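Local coordinates for odorant Binding Protein from Varroa destructor, form P2<1> (Varroa destructor, PDB 7NZA), which probably binds and carries small odorant molecules in a mainly helical, non-classical odorant-binding fold with a wide open internal cavity, at residues A[80-84]-A[85-89]; A[24-28]-A[29-33]. One frame throughout, in Å; residues are numbered along the deposited sequence.

How the contacts relate
Both contacts lie where a loop runs into a helix, and each spans the first turn of that helix. Contact 2 (24-33) opens helix 28-44 and contact 1 (80-89) opens helix 84-93. Their centres are about 20 Å apart and they do not touch. Contact 1 is partly buried: its aromatic rings and A87 pack against helices 98-118 and 122-141. It also reaches the second subunit, through Y82. Contact 2 is a surface contact that meets that subunit through several residues. In contact 2 the cap is made by polar side chains, S27 and E30. In contact 1 the hydrogen bonds between segments are all backbone, and the polar ends of Y82, K83 and R86 bond outside them.

Contact 1 (A[80-84]-A[85-89]); sequences GVYKF and DRARN
A87 N donates to K83 O at 3.1 Å. One residue on, R88 N donates to F84 O at 3.0 Å. These two bonds close the first turn of helix 84-93. K83 occupies the N-cap position and is also the centre of an inverse gamma turn, in which F84 N bonds back to Y82 O at 2.9 Å. The extended loop thus folds sharply before it becomes helix. Y82 lies along the start of the helix, with CG anti to the backbone N (chi1 176°). This sends its hydroxyl forward to A87, where Y82 OH lies 3.4 Å from A87 CB. The methyl meets the ring obliquely. The same hydroxyl is hydrogen-bonded to S7 N of the second subunit, which ties this helix start to the dimer. The F84 ring takes Y82 CD2 over its centre, 3.5 Å above the plane, and Y129 of helix 122-141 meets F84 edge-to-face. K83 and R86 touch at their CB atoms, 3.8 Å apart. Their extended chains then run to separate backbone acceptors: K83 NZ to G74 O and R86 NH1 to E73 O. R86 also makes a cation-pi contact with W75. R88 leads away toward helix 98-118, and R88 and L105 are the residues at the bound sodium ion.

Contact 2 (A[24-28]-A[29-33]); sequences LKPSE and SERTS
T32 N donates to E28 O at 2.9 Å, and R31 N donates to S27 O in the same first turn. S27 and E30 grip each other twice: S27 OG accepts from E30 N at 3.0 Å, while S27 N donates to E30 OE1 at 3.1 Å. The first torsion of S27 places OG between its own backbone N and carbonyl carbon (chi1 67°), from where it reaches the E30 amide. E30 returns the bond by swinging CG beside its own backbone N (chi1 -81°) and extending back along the chain. Its OE1 is met from above the carboxylate plane, 44° out of it. The E30 chain lies close against the serine, with E30 CG 3.3 Å from S27 OG. R31 brings its NH2 back beside the P26 ring, 3.4 Å from P26 CG, and the guanidinium meets the ring obliquely. R31 NH2 also forms a salt bridge with a bound 2-[N-cyclohexylamino]ethane sulfonic acid, probably from the crystallisation liquor. K25 pairs with D39 of the second subunit. E28 OE2 meets T32 OG1 of that subunit, though T32 has two conformers and this pairing holds for one of them. The reciprocal S27 and E30 bonds form a capping box, which closes the N-terminus of helix 28-44 at the dimer interface.

Contact 1 (A[80-84]-A[85-89])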
ATOM      1  N   GLY A  80       7.341  24.296  15.469  1.00 25.15           N
ATOM      2  CA  GLY A  80       7.631  23.387  14.338  1.00 22.91           C
ATOM      3  C   GLY A  80       8.119  21.990  14.812  1.00 20.62           C
ATOM      4  O   GLY A  80       8.578  21.240  13.951  1.00 20.97           O
ATOM      5  N   VAL A  81       8.084  21.736  16.096  1.00 20.94           N
ATOM      6  CA  VAL A  81       8.652  20.469  16.652  1.00 19.52           C
ATOM      7  C   VAL A  81       7.604  19.339  16.597  1.00 18.21           C
ATOM      8  O   VAL A  81       6.441  19.566  16.933  1.00 18.20           O
ATOM      9  CB  VAL A  81       9.200  20.639  18.073  1.00 20.51           C
ATOM     10  CG1 VAL A  81       9.926  19.415  18.493  1.00 20.62           C
ATOM     11  CG2 VAL A  81      10.140  21.853  18.154  1.00 22.77           C
ATOM     12  N   TYR A  82       8.003  18.165  16.156  1.00 15.98           N
ATOM     13  CA  TYR A  82       7.081  17.003  16.159  1.00 15.41           C
ATOM     14  C   TYR A  82       6.628  16.713  17.551  1.00 15.14           C
ATOM     15  O   TYR A  82       7.422  16.748  18.520  1.00 16.56           O
ATOM     16  CB  TYR A  82       7.806  15.792  15.575  1.00 15.45           C
ATOM     17  CG  TYR A  82       6.986  14.519  15.611  1.00 15.15           C
ATOM     18  CD1 TYR A  82       5.893  14.292  14.792  1.00 14.47           C
ATOM     19  CD2 TYR A  82       7.377  13.504  16.434  1.00 15.08           C
ATOM     20  CE1 TYR A  82       5.196  13.088  14.833  1.00 14.97           C
ATOM     21  CE2 TYR A  82       6.704  12.329  16.485  1.00 15.28           C
ATOM     22  CZ  TYR A  82       5.620  12.099  15.715  1.00 15.10           C
ATOM     23  OH  TYR A  82       4.993  10.884  15.768  1.00 15.15           O
ATOM     24  N   LYS A  83       5.372  16.355  17.708  1.00 15.21           N
ATOM     25  CA  LYS A  83       4.718  16.081  18.993  1.00 15.81           C
ATOM     26  C   LYS A  83       4.988  14.658  19.452  1.00 15.95           C
ATOM     27  O   LYS A  83       4.140  13.783  19.466  1.00 15.73           O
ATOM     28  CB  LYS A  83       3.222  16.370  18.933  1.00 17.82           C
ATOM     29  CG  LYS A  83       2.874  17.837  18.756  1.00 18.61           C
ATOM     30  CD  LYS A  83       1.367  18.094  18.716  1.00 19.59           C
ATOM     31  CE  LYS A  83       1.075  19.557  18.446  1.00 22.14           C
ATOM     32  NZ  LYS A  83      -0.369  19.745  18.195  1.00 25.28           N
ATOM     33  N   PHE A  84       6.228  14.462  19.917  1.00 15.82           N
ATOM     34  CA  PHE A  84       6.646  13.126  20.438  1.00 15.91           C
ATOM     35  C   PHE A  84       5.735  12.656  21.551  1.00 14.80           C
ATOM     36  O   PHE A  84       5.395  11.470  21.630  1.00 15.11           O
ATOM     37  CB  PHE A  84       8.094  13.185  20.927  1.00 15.50           C
ATOM     38  CG  PHE A  84       9.101  13.381  19.832  1.00 15.44           C
ATOM     39  CD1 PHE A  84       9.547  12.290  19.082  1.00 15.28           C
ATOM     40  CD2 PHE A  84       9.648  14.613  19.570  1.00 16.34           C
ATOM     41  CE1 PHE A  84      10.493  12.437  18.088  1.00 16.30           C
ATOM     42  CE2 PHE A  84      10.614  14.737  18.601  1.00 17.27           C
ATOM     43  CZ  PHE A  84      11.005  13.665  17.856  1.00 16.24           C
ATOM     44  N   ASP A  85       5.285  13.563  22.444  1.00 15.68           N
ATOM     45  CA  ASP A  85       4.450  13.123  23.581  1.00 16.70           C
ATOM     46  C   ASP A  85       3.083  12.687  23.078  1.00 16.12           C
ATOM     47  O   ASP A  85       2.499  11.740  23.606  1.00 16.31           O
ATOM     48  CB  ASP A  85       4.243  14.206  24.651  1.00 17.88           C
ATOM     49  CG  ASP A  85       5.563  14.601  25.296  1.00 19.33           C
ATOM     50  OD1 ASP A  85       6.616  13.903  25.110  1.00 18.96           O
ATOM     51  OD2 ASP A  85       5.539  15.595  26.060  1.00 20.80           O
ATOM     52  N   ARG A  86       2.581  13.319  22.017  1.00 15.82           N
ATOM     53  CA  ARG A  86       1.325  12.823  21.391  1.00 16.61           C
ATOM     54  C   ARG A  86       1.517  11.422  20.862  1.00 15.11           C
ATOM     55  O   ARG A  86       0.641  10.570  20.954  1.00 16.17           O
ATOM     56  CB  ARG A  86       0.850  13.809  20.319  1.00 16.77           C
ATOM     57  CG  ARG A  86      -0.439  13.404  19.659  1.00 17.22           C
ATOM     58  CD  ARG A  86      -0.856  14.328  18.532  1.00 18.00           C
ATOM     59  NE  ARG A  86      -1.968  13.766  17.773  1.00 19.62           N
ATOM     60  CZ  ARG A  86      -2.442  14.252  16.626  1.00 18.48           C
ATOM     61  NH1 ARG A  86      -1.992  15.395  16.221  1.00 19.10           N
ATOM     62  NH2 ARG A  86      -3.322  13.533  15.958  1.00 23.63           N
ATOM     63  N   ALA A  87       2.652  11.151  20.208  1.00 15.21           N
ATOM     64  CA  ALA A  87       2.935   9.820  19.673  1.00 15.05           C
ATOM     65  C   ALA A  87       2.932   8.771  20.791  1.00 15.06           C
ATOM     66  O   ALA A  87       2.406   7.671  20.652  1.00 14.81           O
ATOM     67  CB  ALA A  87       4.224   9.827  18.902  1.00 14.79           C
ATOM     68  N   ARG A  88       3.553   9.112  21.893  1.00 16.24           N
ATOM     69  CA  ARG A  88       3.591   8.253  23.094  1.00 17.79           C
ATOM     70  C   ARG A  88       2.153   7.966  23.581  1.00 16.37           C
ATOM     71  O   ARG A  88       1.841   6.822  23.842  1.00 16.64           O
ATOM     72  CB  ARG A  88       4.449   8.928  24.170  1.00 18.94           C
ATOM     73  CG  ARG A  88       4.572   8.125  25.434  1.00 21.71           C
ATOM     74  CD  ARG A  88       5.411   8.815  26.476  1.00 24.58           C
ATOM     75  NE  ARG A  88       5.723   7.708  27.375  1.00 28.04           N
ATOM     76  CZ  ARG A  88       4.950   7.292  28.337  1.00 27.72           C
ATOM     77  NH1 ARG A  88       3.809   7.939  28.558  1.00 29.33           N
ATOM     78  NH2 ARG A  88       5.317   6.288  29.121  1.00 29.60           N
ATOM     79  N   ASN A  89       1.379   9.036  23.699  1.00 16.44           N
ATOM     80  CA  ASN A  89       0.001   8.832  24.209  1.00 18.61           C
ATOM     81  C   ASN A  89      -0.816   7.993  23.240  1.00 17.15           C
ATOM     82  O   ASN A  89      -1.622   7.129  23.664  1.00 18.02           O
ATOM     83  CB  ASN A  89      -0.663  10.154  24.432  1.00 19.17           C
ATOM     84  CG  ASN A  89      -0.086  10.943  25.578  1.00 23.36           C
ATOM     85  OD1 ASN A  89       0.518  10.362  26.480  1.00 28.17           O
ATOM     86  ND2 ASN A  89      -0.337  12.235  25.556  1.00 28.30           N
TER

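Contact 2 (A[24-28]-A[29-33])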
ATOM      1  N   LEU A  24      -2.299  -2.875  16.696  1.00 19.37           N
ATOM      2  CA  LEU A  24      -1.719  -1.779  15.873  1.00 19.16           C
ATOM      3  C   LEU A  24      -2.298  -1.734  14.458  1.00 19.20           C
ATOM      4  O   LEU A  24      -1.946  -0.828  13.707  1.00 20.33           O
ATOM      5  CB  LEU A  24      -0.202  -1.931  15.843  1.00 18.64           C
ATOM      6  CG  LEU A  24       0.490  -1.817  17.197  1.00 18.33           C
ATOM      7  CD1 LEU A  24       2.020  -1.879  17.061  1.00 19.12           C
ATOM      8  CD2 LEU A  24       0.090  -0.550  17.931  1.00 19.09           C
ATOM      9  N   LYS A  25      -3.054  -2.746  14.084  1.00 20.09           N
ATOM     10  CA  LYS A  25      -3.626  -2.753  12.716  1.00 20.39           C
ATOM     11  C   LYS A  25      -4.553  -1.551  12.597  1.00 20.57           C
ATOM     12  O   LYS A  25      -5.449  -1.410  13.426  1.00 21.47           O
ATOM     13  CB  LYS A  25      -4.341  -4.070  12.516  1.00 23.56           C
ATOM     14  CG  LYS A  25      -5.026  -4.231  11.159  1.00 25.07           C
ATOM     15  CD  LYS A  25      -5.862  -5.489  11.304  1.00 30.28           C
ATOM     16  CE  LYS A  25      -6.379  -6.141  10.063  1.00 30.48           C
ATOM     17  NZ  LYS A  25      -6.843  -7.531  10.386  1.00 30.91           N
ATOM     18  N   PRO A  26      -4.394  -0.724  11.552  1.00 20.90           N
ATOM     19  CA  PRO A  26      -5.318   0.394  11.376  1.00 21.48           C
ATOM     20  C   PRO A  26      -6.757  -0.112  11.127  1.00 21.48           C
ATOM     21  O   PRO A  26      -6.963  -1.082  10.422  1.00 22.77           O
ATOM     22  CB  PRO A  26      -4.772   1.149  10.155  1.00 20.53           C
ATOM     23  CG  PRO A  26      -3.319   0.705   9.999  1.00 23.10           C
ATOM     24  CD  PRO A  26      -3.319  -0.707  10.547  1.00 21.28           C
ATOM     25  N   SER A  27      -7.681   0.582  11.721  1.00 22.47           N
ATOM     26  CA  SER A  27      -9.095   0.304  11.382  1.00 23.11           C
ATOM     27  C   SER A  27      -9.417   0.790   9.954  1.00 21.88           C
ATOM     28  O   SER A  27      -8.726   1.677   9.418  1.00 21.40           O
ATOM     29  CB  SER A  27     -10.012   0.953  12.395  1.00 25.52           C
ATOM     30  OG  SER A  27      -9.914   2.365  12.272  1.00 25.45           O
ATOM     31  N   GLU A  28     -10.490   0.280   9.363  1.00 21.96           N
ATOM     32  CA  GLU A  28     -11.042   0.806   8.077  1.00 22.44           C
ATOM     33  C   GLU A  28     -11.156   2.318   8.205  1.00 21.46           C
ATOM     34  O   GLU A  28     -10.839   3.071   7.281  1.00 20.61           O
ATOM     35  CB  GLU A  28     -12.402   0.180   7.728  1.00 24.94           C
ATOM     36  CG  GLU A  28     -13.231   0.878   6.630  1.00 26.82           C
ATOM     37  CD  GLU A  28     -14.656   0.352   6.404  1.00 29.25           C
ATOM     38  OE1 GLU A  28     -15.518   0.482   7.357  1.00 33.96           O
ATOM     39  OE2 GLU A  28     -14.975  -0.166   5.302  1.00 26.79           O
ATOM     40  N   SER A  29     -11.663   2.780   9.341  1.00 20.20           N
ATOM     41  CA  SER A  29     -11.912   4.213   9.547  1.00 22.29           C
ATOM     42  C   SER A  29     -10.598   5.019   9.500  1.00 20.25           C
ATOM     43  O   SER A  29     -10.514   6.076   8.849  1.00 21.75           O
ATOM     44  CB  SER A  29     -12.744   4.383  10.776  1.00 24.30           C
ATOM     45  OG  SER A  29     -12.957   5.766  11.020  1.00 29.28           O
ATOM     46  N   GLU A  30      -9.587   4.519  10.147  1.00 20.38           N
ATOM     47  CA  GLU A  30      -8.250   5.188  10.229  1.00 21.95           C
ATOM     48  C   GLU A  30      -7.641   5.246   8.826  1.00 19.50           C
ATOM     49  O   GLU A  30      -7.008   6.241   8.435  1.00 21.07           O
ATOM     50  CB  GLU A  30      -7.319   4.402  11.170  1.00 23.67           C
ATOM     51  CG  GLU A  30      -7.644   4.774  12.602  1.00 28.71           C
ATOM     52  CD  GLU A  30      -7.104   3.886  13.719  1.00 34.19           C
ATOM     53  OE1 GLU A  30      -6.507   2.837  13.406  1.00 34.24           O
ATOM     54  OE2 GLU A  30      -7.298   4.276  14.910  1.00 37.38           O
ATOM     55  N   ARG A  31      -7.803   4.163   8.105  1.00 19.88           N
ATOM     56  CA  ARG A  31      -7.324   4.083   6.737  1.00 20.49           C
ATOM     57  C   ARG A  31      -8.027   5.093   5.836  1.00 19.21           C
ATOM     58  O   ARG A  31      -7.366   5.792   5.083  1.00 18.96           O
ATOM     59  CB  ARG A  31      -7.548   2.698   6.188  1.00 24.44           C
ATOM     60  CG  ARG A  31      -6.948   2.481   4.843  1.00 28.92           C
ATOM     61  CD  ARG A  31      -6.842   0.993   4.626  1.00 31.62           C
ATOM     62  NE  ARG A  31      -5.947   0.440   5.625  1.00 31.13           N
ATOM     63  CZ  ARG A  31      -4.613   0.583   5.677  1.00 33.44           C
ATOM     64  NH1 ARG A  31      -3.905   1.202   4.755  1.00 32.11           N
ATOM     65  NH2 ARG A  31      -4.006   0.038   6.696  1.00 29.59           N
ATOM     66  N   THR A  32      -9.330   5.160   5.917  0.50 17.90           N
ATOM     67  CA  THR A  32     -10.122   6.097   5.092  0.50 17.00           C
ATOM     68  C   THR A  32      -9.711   7.536   5.442  0.50 16.63           C
ATOM     69  O   THR A  32      -9.547   8.378   4.536  0.50 16.08           O
ATOM     70  CB  THR A  32     -11.631   5.846   5.285  0.50 17.10           C
ATOM     71  OG1 THR A  32     -11.859   4.536   4.730  0.50 15.14           O
ATOM     72  CG2 THR A  32     -12.492   6.932   4.650  0.50 17.20           C
ATOM     73  N   SER A  33      -9.546   7.806   6.719  0.50 16.87           N
ATOM     74  CA  SER A  33      -9.062   9.111   7.217  0.50 16.79           C
ATOM     75  C   SER A  33      -7.723   9.520   6.554  0.50 16.96           C
ATOM     76  O   SER A  33      -7.566  10.633   6.092  0.50 17.57           O
ATOM     77  CB  SER A  33      -8.935   9.076   8.696  0.50 17.66           C
ATOM     78  OG  SER A  33      -8.402  10.308   9.106  0.50 20.11           O
TER